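Local atomic coordinates of Rab GDP-dissociation inhibitor (Saccharomyces cerevisiae, PDB entry 2BCG), a protein that binds prenylated Rab GTPases in their GDP-bound form, inhibits release of the nucleotide and extracts them from membranes in the yeast secretory pathway. Residues 97-109 with 243-255. Numbering follows the deposited sequence. Where two conformers were deposited one is given.
Sequences LTNILIHTDVTRY and ELPQGFARLSAIY
Arg250 CD lies over the centre of the Tyr109 ring, 12° off its normal and 3.7 Å from the centroid, a CH-pi contact; Asp105 O stands over the rim of the opposite face. The Arg250 guanidinium turns its edge to the phenol, the planes 74° apart. On Phe248, Val106 CG1 sits over one face, 4.1 Å from the ring centroid, put there by a chi1 that sets it anti to the backbone N (169°). The far end of this ring is a knob in a hole formed by Leu97, Ile100, Leu101 and Thr104, with Ile100 CG2 3.7 Å from Phe248 CE1. Leu251 CD2 packs at 3.8 Å on Thr104 CB. Gly247 brings the backbones close, its CA 5.4 Å from Tyr109 CA, and two waters tie Tyr109 O to Glu243 O and OE2. Tyr109 OH makes a hydrogen bond and Arg250 NH2 a salt bridge, each to an acidic side chain of the bound partner protein; both residues lie in regions that interact with YPT1. Helix 243-254 packs against helix 96-104 and the 106-109 turn, and Ile21 and Ile25 of helix 21-32 also touch Phe248; Leu97 and Ile100 reach helix 424-438, and Ala249 meets strand 258-260 of the parallel sheet.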
loop_
_atom_site.group_PDB
_atom_site.type_symbol
_atom_site.label_atom_id
_atom_site.label_comp_id
_atom_site.label_asym_id
_atom_site.label_seq_id
_atom_site.Cartn_x
_atom_site.Cartn_y
_atom_site.Cartn_z
ATOM N N LEU A 97 3.964 -6.712 -8.843
ATOM C CA LEU A 97 3.175 -5.641 -8.213
ATOM C C LEU A 97 3.387 -4.323 -8.917
ATOM O O LEU A 97 2.429 -3.573 -9.148
ATOM C CB LEU A 97 3.395 -5.585 -6.686
ATOM C CG LEU A 97 2.584 -4.518 -5.928
ATOM C CD1 LEU A 97 1.080 -4.686 -6.201
ATOM C CD2 LEU A 97 2.876 -4.558 -4.420
ATOM N N THR A 98 4.624 -4.050 -9.334
ATOM C CA THR A 98 4.832 -2.814 -10.088
ATOM C C THR A 98 4.031 -2.850 -11.407
ATOM O O THR A 98 3.432 -1.840 -11.799
ATOM C CB THR A 98 6.323 -2.478 -10.328
ATOM O OG1 THR A 98 6.913 -3.498 -11.128
ATOM C CG2 THR A 98 7.048 -2.389 -9.008
ATOM N N ASN A 99 4.029 -4.002 -12.080
ATOM C CA ASN A 99 3.281 -4.181 -13.341
ATOM C C ASN A 99 1.764 -3.908 -13.133
ATOM O O ASN A 99 1.098 -3.248 -13.953
ATOM C CB ASN A 99 3.531 -5.597 -13.875
ATOM C CG ASN A 99 3.016 -5.794 -15.307
ATOM O OD1 ASN A 99 3.120 -4.909 -16.139
ATOM N ND2 ASN A 99 2.430 -6.959 -15.567
ATOM N N ILE A 100 1.220 -4.406 -12.028
ATOM C CA ILE A 100 -0.198 -4.183 -11.705
ATOM C C ILE A 100 -0.442 -2.720 -11.377
ATOM O O ILE A 100 -1.403 -2.132 -11.852
ATOM C CB ILE A 100 -0.639 -5.074 -10.537
ATOM C CG1 ILE A 100 -0.504 -6.547 -10.913
ATOM C CG2 ILE A 100 -2.086 -4.739 -10.082
ATOM C CD1 ILE A 100 -0.723 -7.477 -9.729
ATOM N N LEU A 101 0.424 -2.127 -10.556
ATOM C CA LEU A 101 0.315 -0.719 -10.230
ATOM C C LEU A 101 0.251 0.159 -11.462
ATOM O O LEU A 101 -0.557 1.089 -11.516
ATOM C CB LEU A 101 1.488 -0.278 -9.343
ATOM C CG LEU A 101 1.443 -0.751 -7.877
ATOM C CD1 LEU A 101 2.847 -0.642 -7.289
ATOM C CD2 LEU A 101 0.424 0.084 -7.047
ATOM N N ILE A 102 1.130 -0.114 -12.424
ATOM C CA ILE A 102 1.167 0.713 -13.636
ATOM C C ILE A 102 -0.054 0.522 -14.513
ATOM O O ILE A 102 -0.619 1.505 -14.962
ATOM C CB ILE A 102 2.404 0.304 -14.458
ATOM C CG1 ILE A 102 3.668 0.692 -13.713
ATOM C CG2 ILE A 102 2.363 0.924 -15.830
ATOM C CD1 ILE A 102 4.906 0.000 -14.221
ATOM N N HIS A 103 -0.497 -0.719 -14.693
ATOM C CA HIS A 103 -1.653 -0.989 -15.566
ATOM C C HIS A 103 -2.948 -0.404 -15.000
ATOM O O HIS A 103 -3.814 0.031 -15.749
ATOM C CB HIS A 103 -1.811 -2.490 -15.827
ATOM C CG HIS A 103 -0.907 -3.002 -16.912
ATOM N ND1 HIS A 103 0.405 -3.356 -16.681
ATOM C CD2 HIS A 103 -1.124 -3.186 -18.242
ATOM C CE1 HIS A 103 0.962 -3.727 -17.829
ATOM N NE2 HIS A 103 0.054 -3.639 -18.787
ATOM N N THR A 104 -3.075 -0.378 -13.664
ATOM C CA THR A 104 -4.304 0.093 -12.998
ATOM C C THR A 104 -4.259 1.548 -12.615
ATOM O O THR A 104 -5.259 2.100 -12.119
ATOM C CB THR A 104 -4.569 -0.685 -11.695
ATOM O OG1 THR A 104 -3.469 -0.493 -10.769
ATOM C CG2 THR A 104 -4.849 -2.191 -11.952
ATOM N N ASP A 105 -3.099 2.178 -12.786
ATOM C CA ASP A 105 -2.895 3.571 -12.375
ATOM C C ASP A 105 -3.080 3.789 -10.856
ATOM O O ASP A 105 -3.347 4.902 -10.390
ATOM C CB ASP A 105 -3.784 4.549 -13.158
ATOM C CG ASP A 105 -3.379 4.687 -14.638
ATOM O OD1 ASP A 105 -2.283 4.251 -15.070
ATOM O OD2 ASP A 105 -4.213 5.229 -15.375
ATOM N N VAL A 106 -2.878 2.728 -10.088
ATOM C CA VAL A 106 -2.867 2.882 -8.604
ATOM C C VAL A 106 -1.632 3.675 -8.161
ATOM O O VAL A 106 -1.577 4.228 -7.065
ATOM C CB VAL A 106 -3.094 1.536 -7.903
ATOM C CG1 VAL A 106 -2.823 1.636 -6.405
ATOM C CG2 VAL A 106 -4.522 1.103 -8.165
ATOM N N THR A 107 -0.672 3.822 -9.092
ATOM C CA THR A 107 0.365 4.817 -8.949
ATOM C C THR A 107 -0.163 6.229 -8.684
ATOM O O THR A 107 0.581 7.074 -8.149
ATOM C CB THR A 107 1.255 4.872 -10.233
ATOM O OG1 THR A 107 0.426 4.974 -11.410
ATOM C CG2 THR A 107 2.115 3.611 -10.340
ATOM N N ARG A 108 -1.431 6.502 -9.026
ATOM C CA ARG A 108 -2.025 7.817 -8.718
ATOM C C ARG A 108 -2.266 8.009 -7.210
ATOM O O ARG A 108 -2.442 9.157 -6.738
ATOM C CB ARG A 108 -3.393 7.957 -9.405
ATOM C CG ARG A 108 -3.375 8.061 -10.898
ATOM C CD ARG A 108 -4.845 7.908 -11.333
ATOM N NE ARG A 108 -4.978 8.222 -12.743
ATOM C CZ ARG A 108 -6.103 8.593 -13.366
ATOM N NH1 ARG A 108 -7.292 8.684 -12.730
ATOM N NH2 ARG A 108 -6.015 8.864 -14.664
ATOM N N TYR A 109 -2.262 6.908 -6.459
ATOM C CA TYR A 109 -2.687 6.962 -5.043
ATOM C C TYR A 109 -1.543 6.636 -4.098
ATOM O O TYR A 109 -1.694 6.719 -2.873
ATOM C CB TYR A 109 -3.875 6.021 -4.765
ATOM C CG TYR A 109 -4.897 5.991 -5.895
ATOM C CD1 TYR A 109 -5.352 4.795 -6.399
ATOM C CD2 TYR A 109 -5.355 7.179 -6.473
ATOM C CE1 TYR A 109 -6.269 4.739 -7.450
ATOM C CE2 TYR A 109 -6.270 7.147 -7.521
ATOM C CZ TYR A 109 -6.714 5.925 -8.015
ATOM O OH TYR A 109 -7.580 5.842 -9.105
ATOM N N GLU A 243 -0.546 2.146 2.530
ATOM C CA GLU A 243 -1.059 2.897 1.384
ATOM C C GLU A 243 -1.502 1.983 0.231
ATOM O O GLU A 243 -2.362 2.366 -0.575
ATOM C CB GLU A 243 -0.013 3.867 0.873
ATOM C CG GLU A 243 0.491 4.843 1.935
ATOM C CD GLU A 243 -0.652 5.657 2.588
ATOM O OE1 GLU A 243 -1.083 5.318 3.731
ATOM O OE2 GLU A 243 -1.115 6.633 1.957
ATOM N N LEU A 244 -0.860 0.819 0.100
ATOM C CA LEU A 244 -1.149 -0.085 -1.022
ATOM C C LEU A 244 -2.602 -0.607 -0.973
ATOM O O LEU A 244 -3.340 -0.432 -1.954
ATOM C CB LEU A 244 -0.106 -1.227 -1.081
ATOM C CG LEU A 244 1.304 -0.731 -1.437
ATOM C CD1 LEU A 244 2.328 -1.831 -1.049
ATOM C CD2 LEU A 244 1.420 -0.357 -2.932
ATOM N N PRO A 245 -3.033 -1.265 0.129
ATOM C CA PRO A 245 -4.442 -1.727 0.125
ATOM C C PRO A 245 -5.407 -0.561 -0.029
ATOM O O PRO A 245 -6.418 -0.690 -0.710
ATOM C CB PRO A 245 -4.615 -2.436 1.489
ATOM C CG PRO A 245 -3.456 -1.915 2.340
ATOM C CD PRO A 245 -2.327 -1.651 1.379
ATOM N N GLN A 246 -5.097 0.572 0.576
ATOM C CA GLN A 246 -5.988 1.742 0.477
ATOM C C GLN A 246 -6.116 2.179 -0.988
ATOM O O GLN A 246 -7.196 2.566 -1.443
ATOM C CB GLN A 246 -5.485 2.892 1.347
ATOM C CG GLN A 246 -5.692 2.581 2.839
ATOM C CD GLN A 246 -5.232 3.721 3.718
ATOM O OE1 GLN A 246 -5.798 4.805 3.705
ATOM N NE2 GLN A 246 -4.178 3.484 4.464
ATOM N N GLY A 247 -5.012 2.076 -1.722
ATOM C CA GLY A 247 -5.041 2.482 -3.121
ATOM C C GLY A 247 -5.851 1.544 -3.988
ATOM O O GLY A 247 -6.598 1.981 -4.897
ATOM N N PHE A 248 -5.683 0.242 -3.766
ATOM C CA PHE A 248 -6.472 -0.724 -4.539
ATOM C C PHE A 248 -7.955 -0.662 -4.143
ATOM O O PHE A 248 -8.831 -0.904 -4.994
ATOM C CB PHE A 248 -5.876 -2.126 -4.449
ATOM C CG PHE A 248 -4.663 -2.282 -5.330
ATOM C CD1 PHE A 248 -4.815 -2.484 -6.722
ATOM C CD2 PHE A 248 -3.376 -2.137 -4.798
ATOM C CE1 PHE A 248 -3.691 -2.593 -7.554
ATOM C CE2 PHE A 248 -2.240 -2.212 -5.641
ATOM C CZ PHE A 248 -2.400 -2.473 -7.015
ATOM N N ALA A 249 -8.241 -0.360 -2.874
ATOM C CA ALA A 249 -9.647 -0.166 -2.433
ATOM C C ALA A 249 -10.258 1.036 -3.160
ATOM O O ALA A 249 -11.421 0.991 -3.586
ATOM C CB ALA A 249 -9.720 0.039 -0.918
ATOM N N ARG A 250 -9.477 2.110 -3.297
ATOM C CA ARG A 250 -9.969 3.262 -4.062
ATOM C C ARG A 250 -10.253 2.848 -5.542
ATOM O O ARG A 250 -11.317 3.198 -6.097
ATOM C CB ARG A 250 -9.001 4.427 -3.979
ATOM C CG ARG A 250 -9.511 5.602 -4.795
ATOM C CD ARG A 250 -8.619 6.791 -4.647
ATOM N NE ARG A 250 -9.129 7.856 -5.507
ATOM C CZ ARG A 250 -10.111 8.696 -5.148
ATOM N NH1 ARG A 250 -10.671 8.646 -3.914
ATOM N NH2 ARG A 250 -10.530 9.595 -6.036
ATOM N N LEU A 251 -9.330 2.070 -6.157
ATOM C CA LEU A 251 -9.556 1.577 -7.548
ATOM C C LEU A 251 -10.886 0.809 -7.619
ATOM O O LEU A 251 -11.729 1.041 -8.508
ATOM C CB LEU A 251 -8.404 0.663 -7.974
ATOM C CG LEU A 251 -8.565 0.041 -9.362
ATOM C CD1 LEU A 251 -8.350 1.056 -10.491
ATOM C CD2 LEU A 251 -7.589 -1.132 -9.474
ATOM N N SER A 252 -11.094 -0.093 -6.666
ATOM C CA SER A 252 -12.346 -0.840 -6.640
ATOM C C SER A 252 -13.554 0.111 -6.512
ATOM O O SER A 252 -14.536 -0.035 -7.248
ATOM C CB SER A 252 -12.361 -1.823 -5.471
ATOM O OG SER A 252 -13.532 -2.604 -5.538
ATOM N N ALA A 253 -13.474 1.064 -5.589
ATOM C CA ALA A 253 -14.611 2.009 -5.369
ATOM C C ALA A 253 -14.913 2.802 -6.642
ATOM O O ALA A 253 -16.069 3.006 -7.008
ATOM C CB ALA A 253 -14.280 2.946 -4.210
ATOM N N ILE A 254 -13.867 3.224 -7.343
ATOM C CA ILE A 254 -14.065 3.979 -8.579
ATOM C C ILE A 254 -14.859 3.152 -9.581
ATOM O O ILE A 254 -15.725 3.674 -10.302
ATOM C CB ILE A 254 -12.693 4.404 -9.177
ATOM C CG1 ILE A 254 -12.099 5.527 -8.331
ATOM C CG2 ILE A 254 -12.832 4.845 -10.633
ATOM C CD1 ILE A 254 -10.647 5.742 -8.534
ATOM N N TYR A 255 -14.534 1.869 -9.652
ATOM C CA TYR A 255 -15.167 0.990 -10.623
ATOM C C TYR A 255 -16.407 0.302 -10.099
ATOM O O TYR A 255 -16.877 -0.663 -10.699
ATOM C CB TYR A 255 -14.162 -0.027 -11.188
ATOM C CG TYR A 255 -13.261 0.601 -12.212
ATOM C CD1 TYR A 255 -13.569 0.515 -13.580
ATOM C CD2 TYR A 255 -12.122 1.303 -11.829
ATOM C CE1 TYR A 255 -12.726 1.080 -14.533
ATOM C CE2 TYR A 255 -11.273 1.883 -12.777
ATOM C CZ TYR A 255 -11.589 1.783 -14.130
ATOM O OH TYR A 255 -10.729 2.351 -15.082
HETATM O O HOH W 1 -3.474 4.877 -1.272
HETATM O O HOH W 2 -0.409 7.458 -0.428
#